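Local coordinates for O-methyltransferase (Coxiella burnetii, PDB 3TR6), which probably transfers a methyl group from S-adenosylmethionine to an oxygen of its substrate, and binds S-adenosylhomocysteine and a nickel ion, at residues L29-F41 with K100-A112. Numbering follows the deposited sequence.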
loop_
_atom_site.group_PDB
_atom_site.type_symbol
_atom_site.label_atom_id
_atom_site.label_comp_id
_atom_site.label_asym_id
_atom_site.label_seq_id
_atom_site.Cartn_x
_atom_site.Cartn_y
_atom_site.Cartn_z
ATOM N N LEU A 29 -11.886 8.237 -18.506
ATOM C CA LEU A 29 -10.864 8.418 -19.528
ATOM C C LEU A 29 -9.872 7.256 -19.551
ATOM O O LEU A 29 -9.484 6.788 -20.619
ATOM C CB LEU A 29 -10.129 9.748 -19.345
ATOM C CG LEU A 29 -9.103 10.103 -20.426
ATOM C CD1 LEU A 29 -9.101 11.599 -20.698
ATOM C CD2 LEU A 29 -7.707 9.620 -20.051
ATOM N N LEU A 30 -9.461 6.793 -18.374
ATOM C CA LEU A 30 -8.554 5.652 -18.284
ATOM C C LEU A 30 -9.234 4.362 -18.733
ATOM O O LEU A 30 -8.617 3.516 -19.384
ATOM C CB LEU A 30 -7.999 5.504 -16.868
ATOM C CG LEU A 30 -6.810 6.408 -16.528
ATOM C CD1 LEU A 30 -6.419 6.272 -15.059
ATOM C CD2 LEU A 30 -5.623 6.108 -17.438
ATOM N N ALA A 31 -10.508 4.217 -18.383
ATOM C CA ALA A 31 -11.301 3.079 -18.831
ATOM C C ALA A 31 -11.311 3.025 -20.356
ATOM O O ALA A 31 -11.116 1.966 -20.955
ATOM C CB ALA A 31 -12.720 3.174 -18.291
ATOM N N GLU A 32 -11.532 4.180 -20.973
ATOM C CA GLU A 32 -11.547 4.301 -22.426
ATOM C C GLU A 32 -10.181 3.986 -23.023
ATOM O O GLU A 32 -10.084 3.358 -24.080
ATOM C CB GLU A 32 -11.980 5.713 -22.822
ATOM C CG GLU A 32 -11.748 6.060 -24.277
ATOM C CD GLU A 32 -12.042 7.517 -24.574
ATOM O OE1 GLU A 32 -12.651 8.189 -23.712
ATOM O OE2 GLU A 32 -11.658 7.992 -25.666
ATOM N N LEU A 33 -9.129 4.422 -22.338
ATOM C CA LEU A 33 -7.762 4.205 -22.797
ATOM C C LEU A 33 -7.402 2.724 -22.918
ATOM O O LEU A 33 -6.665 2.332 -23.822
ATOM C CB LEU A 33 -6.765 4.911 -21.872
ATOM C CG LEU A 33 -5.284 4.575 -22.086
ATOM C CD1 LEU A 33 -4.830 4.982 -23.476
ATOM C CD2 LEU A 33 -4.414 5.228 -21.023
ATOM N N ARG A 34 -7.910 1.896 -22.011
ATOM C CA ARG A 34 -7.570 0.479 -22.061
ATOM C C ARG A 34 -8.513 -0.346 -22.940
ATOM O O ARG A 34 -8.144 -1.417 -23.422
ATOM C CB ARG A 34 -7.404 -0.126 -20.663
ATOM C CG ARG A 34 -8.653 -0.245 -19.824
ATOM C CD ARG A 34 -8.449 -1.354 -18.797
ATOM N NE ARG A 34 -9.383 -1.277 -17.680
ATOM C CZ ARG A 34 -10.698 -1.444 -17.786
ATOM N NH1 ARG A 34 -11.248 -1.680 -18.970
ATOM N NH2 ARG A 34 -11.464 -1.363 -16.707
ATOM N N GLU A 35 -9.723 0.156 -23.157
ATOM C CA GLU A 35 -10.591 -0.425 -24.171
ATOM C C GLU A 35 -9.918 -0.280 -25.529
ATOM O O GLU A 35 -9.927 -1.204 -26.339
ATOM C CB GLU A 35 -11.961 0.258 -24.187
ATOM C CG GLU A 35 -12.837 -0.079 -22.991
ATOM C CD GLU A 35 -13.055 -1.574 -22.828
ATOM O OE1 GLU A 35 -12.643 -2.130 -21.785
ATOM O OE2 GLU A 35 -13.642 -2.193 -23.743
ATOM N N GLU A 36 -9.323 0.884 -25.766
ATOM C CA GLU A 36 -8.630 1.139 -27.021
ATOM C C GLU A 36 -7.315 0.373 -27.116
ATOM O O GLU A 36 -6.941 -0.101 -28.186
ATOM C CB GLU A 36 -8.385 2.636 -27.212
ATOM C CG GLU A 36 -7.402 2.942 -28.330
ATOM C CD GLU A 36 -7.847 4.088 -29.217
ATOM O OE1 GLU A 36 -7.398 4.139 -30.382
ATOM O OE2 GLU A 36 -8.638 4.939 -28.753
ATOM N N THR A 37 -6.612 0.252 -25.997
ATOM C CA THR A 37 -5.358 -0.490 -25.987
ATOM C C THR A 37 -5.622 -1.961 -26.292
ATOM O O THR A 37 -4.859 -2.603 -27.013
ATOM C CB THR A 37 -4.617 -0.353 -24.639
ATOM O OG1 THR A 37 -4.301 1.023 -24.407
ATOM C CG2 THR A 37 -3.329 -1.153 -24.651
ATOM N N THR A 38 -6.713 -2.487 -25.741
ATOM C CA THR A 38 -7.107 -3.870 -25.990
ATOM C C THR A 38 -7.452 -4.064 -27.460
ATOM O O THR A 38 -7.088 -5.069 -28.078
ATOM C CB THR A 38 -8.332 -4.272 -25.143
ATOM O OG1 THR A 38 -7.947 -4.402 -23.770
ATOM C CG2 THR A 38 -8.902 -5.597 -25.628
ATOM N N ARG A 39 -8.154 -3.083 -28.012
ATOM C CA ARG A 39 -8.613 -3.139 -29.390
ATOM C C ARG A 39 -7.482 -3.010 -30.415
ATOM O O ARG A 39 -7.534 -3.629 -31.476
ATOM C CB ARG A 39 -9.669 -2.055 -29.626
ATOM C CG ARG A 39 -10.148 -1.950 -31.060
ATOM C CD ARG A 39 -11.387 -1.075 -31.170
ATOM N NE ARG A 39 -11.176 0.272 -30.643
ATOM C CZ ARG A 39 -10.524 1.236 -31.287
ATOM N NH1 ARG A 39 -9.999 1.004 -32.483
ATOM N NH2 ARG A 39 -10.390 2.433 -30.729
ATOM N N SER A 40 -6.460 -2.221 -30.093
ATOM C CA SER A 40 -5.450 -1.846 -31.079
ATOM C C SER A 40 -4.087 -2.507 -30.894
ATOM O O SER A 40 -3.266 -2.487 -31.808
ATOM C CB SER A 40 -5.270 -0.327 -31.097
ATOM O OG SER A 40 -6.515 0.337 -31.219
ATOM N N PHE A 41 -3.833 -3.078 -29.721
ATOM C CA PHE A 41 -2.510 -3.624 -29.423
ATOM C C PHE A 41 -2.540 -5.086 -28.996
ATOM O O PHE A 41 -3.206 -5.450 -28.026
ATOM C CB PHE A 41 -1.808 -2.780 -28.359
ATOM C CG PHE A 41 -1.472 -1.389 -28.816
ATOM C CD1 PHE A 41 -0.186 -1.073 -29.221
ATOM C CD2 PHE A 41 -2.442 -0.400 -28.851
ATOM C CE1 PHE A 41 0.128 0.200 -29.645
ATOM C CE2 PHE A 41 -2.132 0.877 -29.278
ATOM C CZ PHE A 41 -0.844 1.176 -29.676
ATOM N N LYS A 100 4.799 3.900 -31.546
ATOM C CA LYS A 100 3.388 3.645 -31.808
ATOM C C LYS A 100 2.541 3.809 -30.549
ATOM O O LYS A 100 1.549 4.537 -30.552
ATOM C CB LYS A 100 3.195 2.246 -32.403
ATOM C CG LYS A 100 1.778 1.956 -32.879
ATOM C CD LYS A 100 1.593 0.471 -33.181
ATOM C CE LYS A 100 0.140 0.139 -33.508
ATOM N NZ LYS A 100 -0.124 -1.333 -33.476
ATOM N N SER A 101 2.939 3.136 -29.473
ATOM C CA SER A 101 2.179 3.170 -28.228
ATOM C C SER A 101 2.238 4.527 -27.521
ATOM O O SER A 101 1.232 4.998 -26.991
ATOM C CB SER A 101 2.629 2.055 -27.283
ATOM O OG SER A 101 4.007 2.149 -26.989
ATOM N N THR A 102 3.411 5.154 -27.517
ATOM C CA THR A 102 3.573 6.437 -26.842
ATOM C C THR A 102 2.793 7.548 -27.540
ATOM O O THR A 102 2.398 8.530 -26.911
ATOM C CB THR A 102 5.054 6.844 -26.703
ATOM O OG1 THR A 102 5.681 6.833 -27.990
ATOM C CG2 THR A 102 5.787 5.881 -25.778
ATOM N N ALA A 103 2.567 7.388 -28.840
ATOM C CA ALA A 103 1.787 8.363 -29.593
ATOM C C ALA A 103 0.352 8.395 -29.080
ATOM O O ALA A 103 -0.249 9.461 -28.941
ATOM C CB ALA A 103 1.821 8.040 -31.076
ATOM N N LEU A 104 -0.192 7.217 -28.795
ATOM C CA LEU A 104 -1.527 7.118 -28.223
ATOM C C LEU A 104 -1.523 7.674 -26.802
ATOM O O LEU A 104 -2.463 8.354 -26.386
ATOM C CB LEU A 104 -2.010 5.668 -28.224
ATOM C CG LEU A 104 -3.438 5.446 -27.728
ATOM C CD1 LEU A 104 -4.425 6.260 -28.552
ATOM C CD2 LEU A 104 -3.789 3.969 -27.761
ATOM N N ALA A 105 -0.456 7.380 -26.065
ATOM C CA ALA A 105 -0.264 7.933 -24.730
ATOM C C ALA A 105 -0.349 9.459 -24.733
ATOM O O ALA A 105 -1.148 10.038 -23.997
ATOM C CB ALA A 105 1.060 7.473 -24.152
ATOM N N LYS A 106 0.475 10.102 -25.561
ATOM C CA LYS A 106 0.447 11.559 -25.705
ATOM C C LYS A 106 -0.978 12.035 -25.910
ATOM O O LYS A 106 -1.426 12.988 -25.274
ATOM C CB LYS A 106 1.273 12.012 -26.909
ATOM C CG LYS A 106 2.772 12.057 -26.703
ATOM C CD LYS A 106 3.470 12.409 -28.009
ATOM C CE LYS A 106 4.979 12.421 -27.842
ATOM N NZ LYS A 106 5.687 12.462 -29.154
ATOM N N GLU A 107 -1.678 11.364 -26.816
ATOM C CA GLU A 107 -3.029 11.741 -27.196
ATOM C C GLU A 107 -3.937 11.767 -25.974
ATOM O O GLU A 107 -4.671 12.726 -25.760
ATOM C CB GLU A 107 -3.556 10.755 -28.239
ATOM C CG GLU A 107 -4.785 11.200 -28.994
ATOM C CD GLU A 107 -5.187 10.189 -30.052
ATOM O OE1 GLU A 107 -4.323 9.788 -30.869
ATOM O OE2 GLU A 107 -6.367 9.787 -30.042
ATOM N N TYR A 108 -3.859 10.721 -25.156
ATOM C CA TYR A 108 -4.750 10.590 -24.010
ATOM C C TYR A 108 -4.397 11.515 -22.848
ATOM O O TYR A 108 -5.291 12.014 -22.164
ATOM C CB TYR A 108 -4.839 9.132 -23.541
ATOM C CG TYR A 108 -5.940 8.351 -24.225
ATOM C CD1 TYR A 108 -7.180 8.189 -23.621
ATOM C CD2 TYR A 108 -5.746 7.789 -25.482
ATOM C CE1 TYR A 108 -8.191 7.484 -24.243
ATOM C CE2 TYR A 108 -6.754 7.080 -26.112
ATOM C CZ TYR A 108 -7.973 6.931 -25.486
ATOM O OH TYR A 108 -8.982 6.229 -26.106
ATOM N N TRP A 109 -3.109 11.755 -22.624
ATOM C CA TRP A 109 -2.727 12.638 -21.526
ATOM C C TRP A 109 -2.856 14.118 -21.886
ATOM O O TRP A 109 -2.874 14.976 -21.006
ATOM C CB TRP A 109 -1.359 12.285 -20.914
ATOM C CG TRP A 109 -0.139 12.727 -21.667
ATOM C CD1 TRP A 109 0.145 13.986 -22.112
ATOM C CD2 TRP A 109 0.994 11.917 -22.010
ATOM N NE1 TRP A 109 1.368 14.002 -22.734
ATOM C CE2 TRP A 109 1.912 12.744 -22.683
ATOM C CE3 TRP A 109 1.314 10.567 -21.824
ATOM C CZ2 TRP A 109 3.129 12.270 -23.172
ATOM C CZ3 TRP A 109 2.523 10.096 -22.307
ATOM C CH2 TRP A 109 3.416 10.945 -22.975
ATOM N N GLU A 110 -2.960 14.408 -23.179
ATOM C CA GLU A 110 -3.365 15.736 -23.619
ATOM C C GLU A 110 -4.854 15.881 -23.343
ATOM O O GLU A 110 -5.300 16.861 -22.750
ATOM C CB GLU A 110 -3.093 15.923 -25.112
ATOM C CG GLU A 110 -1.615 15.955 -25.486
ATOM C CD GLU A 110 -1.391 15.970 -26.991
ATOM O OE1 GLU A 110 -2.382 16.110 -27.740
ATOM O OE2 GLU A 110 -0.226 15.835 -27.426
ATOM N N LYS A 111 -5.613 14.880 -23.775
ATOM C CA LYS A 111 -7.056 14.842 -23.584
ATOM C C LYS A 111 -7.422 14.897 -22.103
ATOM O O LYS A 111 -8.546 15.252 -21.743
ATOM C CB LYS A 111 -7.626 13.571 -24.218
ATOM C CG LYS A 111 -9.146 13.497 -24.258
ATOM C CD LYS A 111 -9.608 12.240 -24.986
ATOM C CE LYS A 111 -11.122 12.205 -25.136
ATOM N NZ LYS A 111 -11.581 10.996 -25.878
ATOM N N ALA A 112 -6.464 14.544 -21.251
ATOM C CA ALA A 112 -6.684 14.538 -19.807
ATOM C C ALA A 112 -6.288 15.866 -19.167
ATOM O O ALA A 112 -6.623 16.128 -18.011
ATOM C CB ALA A 112 -5.925 13.387 -19.158
#
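Leu29 opens the contact with its two methyls divided: CD1 lies 4.0 Å from Ala112 CB, and CD2 comes to the edge of the Tyr108 ring. One turn on, Glu32 runs out extended from a CG anti to its backbone N (chi1 167°), which brings OE2 within 3.0 Å of Lys111 NZ; this salt bridge uses the syn lone pair of OE2. Leu33 covers one face of the Tyr108 ring, its CD1 3.7 Å from the ring centroid and 17° off the normal, a CH-pi contact. Glu36, bent at chi2, accepts a hydrogen bond from Tyr108 OH at OE2 (3.0 Å), met on the anti side and out of the carboxylate plane. Tyr108 is thus a knob among Leu29, Glu32, Leu33 and Glu36. Just past the helix end, Phe41 places CE2 3.8 Å from Leu104 CD2, while Lys100 NZ lies 4.5 Å from the centroid of the Phe41 ring, an off-centre cation-pi contact. The axes of segments 29-40 and 100-111 approach to 10.9 Å, nearly antiparallel at 161°. Ser101, its OG hydrogen-bonded to Asp98, has its side chain about 4 Å from that of Asp96, an S-adenosylhomocysteine-binding residue ending strand 91-96. Leu30 and Tyr108 both touch Ile80 of helix 77-83, and Trp109 packs on strand 118-122, outermost within this chain in a sheet of class I methyltransferase order, 3-2-1-4-5-7-6.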